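Local coordinates for GDSL-like protein (Roseburia intestinalis L1-82, PDB 6HFZ) that removes acetyl groups from acetylated mannans as a two-domain esterase of a commensal gut bacterium, at residues A[4-10]-A[171-176]; A[291-296]-A[318-322]. All coordinates share one frame; numbering follows the deposited sequence.

Contact 1: residues A[4-10]-A[171-176]; sequences QIKYENG and STIYPE
The E176 carboxylate meets the backbone of Q4: Q4 N gives its hydrogen to E176 OE1 at 3.0 Å, almost straight (173°) but from above the carboxylate plane rather than within it. A bend at chi2 (-63°) folds the E176 side chain back, laying its CG 3.6 Å from Q4 O. Glutamate suits this buried place because its second oxygen has work too: OE2 forms a salt bridge with R181 and accepts a 2.6 Å bond from a water that K6 NZ joins only weakly.

I5 and T172 pass each other at a slant, I5 CG2 lying 3.8 Å from T172 CB. With CG2 anti to the I5 backbone N, that same methyl also stands over the centre of one face of the Y7 ring. The branched I5 thus reaches two neighbours at once, while its CD1 makes a looser apolar approach to I173 CG1 at 4.4 Å. T172 turns its hydroxyl to S168 O and its methyl toward K6 O and the 3-10 turn 7-10.

At the far end S171 OG donates to N9 O at 2.7 Å, a short hydroxyl reach that joins this turn to the start of 171-176. Waters run alongside these direct bonds, linking K6 N to T172 O and N9 ND2 to S171 O.

Residues 4-10 lead into strand 11-13, at the edge of the mixed sheet of the GDSL-like (SGNH hydrolase) domain beside strand 166-168; helix 196-215 presents L201 to I5 and I173 and V205 to T172, packing against both 4-10 and the start of helix 173-178.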
loop_
_atom_site.group_PDB
_atom_site.type_symbol
_atom_site.label_atom_id
_atom_site.label_comp_id
_atom_site.label_asym_id
_atom_site.label_seq_id
_atom_site.Cartn_x
_atom_site.Cartn_y
_atom_site.Cartn_z
ATOM N N GLN A 4 8.574 -29.069 3.903
ATOM C CA GLN A 4 9.059 -28.678 5.215
ATOM C C GLN A 4 9.634 -27.270 5.068
ATOM O O GLN A 4 10.652 -27.104 4.434
ATOM C CB GLN A 4 10.147 -29.646 5.708
ATOM C CG GLN A 4 10.668 -29.311 7.092
ATOM C CD GLN A 4 11.739 -30.224 7.621
ATOM O OE1 GLN A 4 12.568 -29.793 8.416
ATOM N NE2 GLN A 4 11.711 -31.485 7.207
ATOM N N ILE A 5 8.928 -26.279 5.606
ATOM C CA ILE A 5 9.471 -24.932 5.651
ATOM C C ILE A 5 10.574 -24.793 6.725
ATOM O O ILE A 5 10.421 -25.244 7.858
ATOM C CB ILE A 5 8.323 -23.939 5.808
ATOM C CG1 ILE A 5 7.466 -23.994 4.534
ATOM C CG2 ILE A 5 8.877 -22.541 6.088
ATOM C CD1 ILE A 5 6.149 -23.368 4.648
ATOM N N LYS A 6 11.644 -24.076 6.368
ATOM C CA LYS A 6 12.707 -23.687 7.275
ATOM C C LYS A 6 12.345 -22.344 7.895
ATOM O O LYS A 6 12.679 -21.335 7.339
ATOM C CB LYS A 6 14.035 -23.624 6.522
ATOM C CG LYS A 6 14.332 -24.920 5.778
ATOM C CD LYS A 6 15.735 -25.058 5.246
ATOM C CE LYS A 6 15.788 -25.890 3.975
ATOM N NZ LYS A 6 15.003 -27.145 4.059
ATOM N N TYR A 7 11.651 -22.364 9.045
ATOM C CA TYR A 7 10.997 -21.161 9.594
ATOM C C TYR A 7 12.024 -20.097 9.998
ATOM O O TYR A 7 11.805 -18.893 9.804
ATOM C CB TYR A 7 10.067 -21.548 10.741
ATOM C CG TYR A 7 8.723 -21.980 10.232
ATOM C CD1 TYR A 7 7.777 -21.038 9.884
ATOM C CD2 TYR A 7 8.443 -23.302 9.928
ATOM C CE1 TYR A 7 6.542 -21.396 9.383
ATOM C CE2 TYR A 7 7.209 -23.676 9.401
ATOM C CZ TYR A 7 6.262 -22.716 9.107
ATOM O OH TYR A 7 5.039 -23.055 8.601
ATOM N N GLU A 8 13.183 -20.518 10.511
ATOM C CA GLU A 8 14.240 -19.513 10.869
ATOM C C GLU A 8 14.643 -18.646 9.647
ATOM O O GLU A 8 15.012 -17.465 9.774
ATOM C CB GLU A 8 15.458 -20.239 11.457
ATOM C CG GLU A 8 15.243 -20.641 12.897
ATOM C CD GLU A 8 15.252 -19.452 13.848
ATOM O OE1 GLU A 8 16.120 -18.577 13.683
ATOM O OE2 GLU A 8 14.374 -19.395 14.726
ATOM N N ASN A 9 14.608 -19.228 8.448
ATOM C CA ASN A 9 15.004 -18.519 7.222
ATOM C C ASN A 9 13.976 -17.436 6.855
ATOM O O ASN A 9 14.242 -16.631 5.956
ATOM C CB ASN A 9 15.236 -19.445 6.036
ATOM C CG ASN A 9 16.465 -20.312 6.212
ATOM O OD1 ASN A 9 17.324 -20.011 7.047
ATOM N ND2 ASN A 9 16.571 -21.372 5.430
ATOM N N GLY A 10 12.849 -17.419 7.568
ATOM C CA GLY A 10 11.803 -16.385 7.378
ATOM C C GLY A 10 12.186 -15.054 8.019
ATOM O O GLY A 10 11.588 -14.034 7.710
ATOM N N SER A 171 12.284 -16.490 1.189
ATOM C CA SER A 171 13.278 -17.390 1.824
ATOM C C SER A 171 12.652 -18.531 2.641
ATOM O O SER A 171 13.410 -19.285 3.326
ATOM C CB SER A 171 14.210 -16.562 2.656
ATOM O OG SER A 171 13.479 -15.752 3.548
ATOM N N THR A 172 11.318 -18.721 2.565
ATOM C CA THR A 172 10.640 -19.786 3.300
ATOM C C THR A 172 9.705 -20.617 2.401
ATOM O O THR A 172 9.945 -21.824 2.248
ATOM C CB THR A 172 9.827 -19.226 4.456
ATOM O OG1 THR A 172 9.036 -18.142 3.945
ATOM C CG2 THR A 172 10.698 -18.785 5.602
ATOM N N ILE A 173 8.661 -20.007 1.830
ATOM C CA ILE A 173 7.693 -20.724 0.989
ATOM C C ILE A 173 8.258 -20.997 -0.418
ATOM O O ILE A 173 8.156 -22.095 -0.952
ATOM C CB ILE A 173 6.364 -19.954 0.915
ATOM C CG1 ILE A 173 5.806 -19.680 2.319
ATOM C CG2 ILE A 173 5.372 -20.710 0.064
ATOM C CD1 ILE A 173 4.451 -18.991 2.290
ATOM N N TYR A 174 8.774 -19.955 -1.062
ATOM C CA TYR A 174 9.282 -20.074 -2.453
ATOM C C TYR A 174 10.318 -21.187 -2.550
ATOM O O TYR A 174 10.243 -21.960 -3.503
ATOM C CB TYR A 174 9.788 -18.743 -3.016
ATOM C CG TYR A 174 10.438 -18.880 -4.366
ATOM C CD1 TYR A 174 9.723 -19.111 -5.540
ATOM C CD2 TYR A 174 11.818 -18.870 -4.439
ATOM C CE1 TYR A 174 10.386 -19.327 -6.750
ATOM C CE2 TYR A 174 12.487 -19.029 -5.635
ATOM C CZ TYR A 174 11.774 -19.242 -6.808
ATOM O OH TYR A 174 12.480 -19.412 -7.991
ATOM N N PRO A 175 11.297 -21.332 -1.625
ATOM C CA PRO A 175 12.242 -22.464 -1.691
ATOM C C PRO A 175 11.588 -23.841 -1.816
ATOM O O PRO A 175 12.097 -24.679 -2.607
ATOM C CB PRO A 175 13.047 -22.351 -0.386
ATOM C CG PRO A 175 13.022 -20.833 -0.127
ATOM C CD PRO A 175 11.632 -20.384 -0.557
ATOM N N GLU A 176 10.434 -24.050 -1.136
ATOM C CA GLU A 176 9.713 -25.334 -1.239
ATOM C C GLU A 176 9.005 -25.452 -2.599
ATOM O O GLU A 176 8.943 -26.549 -3.192
ATOM C CB GLU A 176 8.817 -25.552 -0.009
ATOM C CG GLU A 176 9.626 -25.792 1.263
ATOM C CD GLU A 176 10.462 -27.066 1.191
ATOM O OE1 GLU A 176 9.877 -28.136 1.311
ATOM O OE2 GLU A 176 11.666 -27.003 0.880
HETATM O O HOH W 1 11.829 -23.260 3.478
HETATM O O HOH W 2 13.012 -25.162 2.173
HETATM O O HOH W 3 14.351 -21.739 3.388
#

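Contact 2: residues A[291-296]-A[318-322]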
loop_
_atom_site.group_PDB
_atom_site.type_symbol
_atom_site.label_atom_id
_atom_site.label_comp_id
_atom_site.label_asym_id
_atom_site.label_seq_id
_atom_site.Cartn_x
_atom_site.Cartn_y
_atom_site.Cartn_z
ATOM N N VAL A 291 -0.792 11.107 -10.129
ATOM C CA VAL A 291 -2.240 11.138 -10.380
ATOM C C VAL A 291 -2.818 9.732 -10.257
ATOM O O VAL A 291 -2.229 8.750 -10.735
ATOM C CB VAL A 291 -2.508 11.742 -11.765
ATOM C CG1 VAL A 291 -1.853 10.928 -12.875
ATOM C CG2 VAL A 291 -3.994 11.864 -12.061
ATOM N N GLN A 292 -3.994 9.645 -9.610
ATOM C CA GLN A 292 -4.704 8.402 -9.481
ATOM C C GLN A 292 -5.972 8.431 -10.341
ATOM O O GLN A 292 -6.698 9.413 -10.312
ATOM C CB GLN A 292 -5.136 8.179 -8.036
ATOM C CG GLN A 292 -4.025 7.773 -7.085
ATOM C CD GLN A 292 -4.677 7.426 -5.761
ATOM O OE1 GLN A 292 -5.275 8.299 -5.120
ATOM N NE2 GLN A 292 -4.620 6.152 -5.389
ATOM N N TYR A 293 -6.260 7.335 -11.047
ATOM C CA TYR A 293 -7.403 7.266 -11.950
ATOM C C TYR A 293 -7.769 5.808 -12.225
ATOM O O TYR A 293 -6.940 4.915 -12.024
ATOM C CB TYR A 293 -7.122 7.967 -13.297
ATOM C CG TYR A 293 -5.953 7.405 -14.098
ATOM C CD1 TYR A 293 -4.626 7.693 -13.764
ATOM C CD2 TYR A 293 -6.164 6.604 -15.213
ATOM C CE1 TYR A 293 -3.553 7.200 -14.513
ATOM C CE2 TYR A 293 -5.102 6.086 -15.953
ATOM C CZ TYR A 293 -3.795 6.380 -15.603
ATOM O OH TYR A 293 -2.746 5.917 -16.369
ATOM N N ARG A 294 -8.993 5.591 -12.727
ATOM C CA ARG A 294 -9.425 4.244 -12.985
ATOM C C ARG A 294 -8.915 3.751 -14.343
ATOM O O ARG A 294 -9.035 4.439 -15.361
ATOM C CB ARG A 294 -10.953 4.141 -12.971
ATOM C CG ARG A 294 -11.499 2.761 -13.338
ATOM C CD ARG A 294 -12.993 2.714 -13.016
ATOM N NE ARG A 294 -13.809 3.696 -13.726
ATOM C CZ ARG A 294 -14.939 4.212 -13.268
ATOM N NH1 ARG A 294 -15.400 3.863 -12.071
ATOM N NH2 ARG A 294 -15.578 5.155 -13.948
ATOM N N LYS A 295 -8.430 2.499 -14.359
ATOM C CA LYS A 295 -8.261 1.719 -15.555
ATOM C C LYS A 295 -9.331 0.614 -15.510
ATOM O O LYS A 295 -9.358 -0.212 -14.592
ATOM C CB LYS A 295 -6.840 1.153 -15.646
ATOM C CG LYS A 295 -5.779 2.127 -16.125
ATOM C CD LYS A 295 -4.439 1.499 -16.339
ATOM C CE LYS A 295 -3.440 2.496 -16.879
ATOM N NZ LYS A 295 -2.037 2.044 -16.703
ATOM N N SER A 296 -10.239 0.656 -16.490
ATOM C CA SER A 296 -11.491 -0.069 -16.503
ATOM C C SER A 296 -11.365 -1.331 -17.360
ATOM O O SER A 296 -10.825 -1.304 -18.445
ATOM C CB SER A 296 -12.613 0.831 -17.000
ATOM O OG SER A 296 -13.789 0.058 -17.245
ATOM N N LEU A 318 -3.322 9.469 -19.983
ATOM C CA LEU A 318 -3.987 8.615 -18.977
ATOM C C LEU A 318 -5.105 7.860 -19.717
ATOM O O LEU A 318 -6.206 8.431 -20.031
ATOM C CB LEU A 318 -4.530 9.444 -17.816
ATOM C CG LEU A 318 -3.640 10.542 -17.238
ATOM C CD1 LEU A 318 -4.398 11.269 -16.114
ATOM C CD2 LEU A 318 -2.347 9.952 -16.698
ATOM N N ASP A 319 -4.831 6.602 -20.024
ATOM C CA ASP A 319 -5.747 5.750 -20.798
ATOM C C ASP A 319 -6.554 4.831 -19.866
ATOM O O ASP A 319 -6.016 3.916 -19.237
ATOM C CB ASP A 319 -4.962 4.947 -21.832
ATOM C CG ASP A 319 -5.801 4.166 -22.825
ATOM O OD1 ASP A 319 -6.982 3.899 -22.533
ATOM O OD2 ASP A 319 -5.254 3.846 -23.902
ATOM N N ALA A 320 -7.872 5.011 -19.865
ATOM C CA ALA A 320 -8.762 4.259 -18.972
ATOM C C ALA A 320 -9.110 2.873 -19.536
ATOM O O ALA A 320 -9.737 2.099 -18.863
ATOM C CB ALA A 320 -9.969 5.099 -18.661
ATOM N N ASN A 321 -8.627 2.547 -20.746
ATOM C CA ASN A 321 -8.811 1.254 -21.376
ATOM C C ASN A 321 -7.743 0.277 -20.869
ATOM O O ASN A 321 -6.613 0.255 -21.385
ATOM C CB ASN A 321 -8.713 1.363 -22.897
ATOM C CG ASN A 321 -9.808 2.236 -23.458
ATOM O OD1 ASN A 321 -10.930 1.772 -23.612
ATOM N ND2 ASN A 321 -9.512 3.507 -23.666
ATOM N N PHE A 322 -8.111 -0.516 -19.858
ATOM C CA PHE A 322 -7.196 -1.471 -19.221
ATOM C C PHE A 322 -7.017 -2.680 -20.137
ATOM O O PHE A 322 -8.012 -3.251 -20.614
ATOM C CB PHE A 322 -7.728 -1.945 -17.867
ATOM C CG PHE A 322 -6.699 -2.535 -16.929
ATOM C CD1 PHE A 322 -5.352 -2.235 -17.066
ATOM C CD2 PHE A 322 -7.095 -3.282 -15.836
ATOM C CE1 PHE A 322 -4.421 -2.724 -16.173
ATOM C CE2 PHE A 322 -6.153 -3.812 -14.963
ATOM C CZ PHE A 322 -4.816 -3.550 -15.153
HETATM O O HOH W 4 -2.423 5.273 -19.223
#
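The Y293 ring carries L318 on one face: L318 CB sits 3.9 Å from the ring centroid and only 15° off its normal, a CH-pi contact displaced slightly toward the rim. At the ring edge, near its plane, lies D319 O, 4.0 Å from Y293 CE2. The F322 ring meets K295 obliquely, K295 CB standing 3.9 Å from F322 CG, and W326 is set nearly perpendicular to it. The K295 and F322 side chains cross at about a right angle, and the extended methylenes of K295 run past D319 O and F322 before its amine reaches a salt bridge with E331.

Y293 arrives under L318 because its CG is turned between the backbone N and the carbonyl carbon (chi1 60°). A tyrosine fits here: the ring is greasy enough for leucine, while its hydroxyl bonds D333 and takes a hydrogen from a water that in turn accepts from D319 N. L318 CD2 adds a contact of 3.7 Å to Y293 CE1, and its methyls meet those of V291 tip to tip.

Strand 288-295 belongs to a six-stranded antiparallel sheet and strand 316-319 lies at the edge of a five-stranded one, so this core packing joins two sheets facing each other, consistent with a beta-sandwich domain. Beyond the core the two backbone segments close up into a single parallel bridge: S296 N donates to A320 O at 2.8 Å, nearly straight (172°), and F322 N to S296 O at 3.2 Å. A320, small enough to let the backbones approach, puts its CB 3.5 Å from R294 O. Next to it D319 OD1 accepts from N321 N at 2.8 Å in an Asx turn, and also from N321 ND2.

The two contacts lie in different domains and share no sheet or helix. Contact 1 comes first along the chain: its first segment precedes strand 11-13 and its second begins helix 173-178, joining the N-terminal loop to the start of that helix in the GDSL-like esterase domain across 160 intervening residues. Contact 2, in series after it, spans just 21 residues and joins two antiparallel sheets of the later all-beta part. The centres of contact 1 and contact 2 are about 38 Å apart, and the nearest atoms of contact 1 and contact 2 are about 23 Å apart. Each lies within its own domain, in keeping with the two-domain architecture of the esterase.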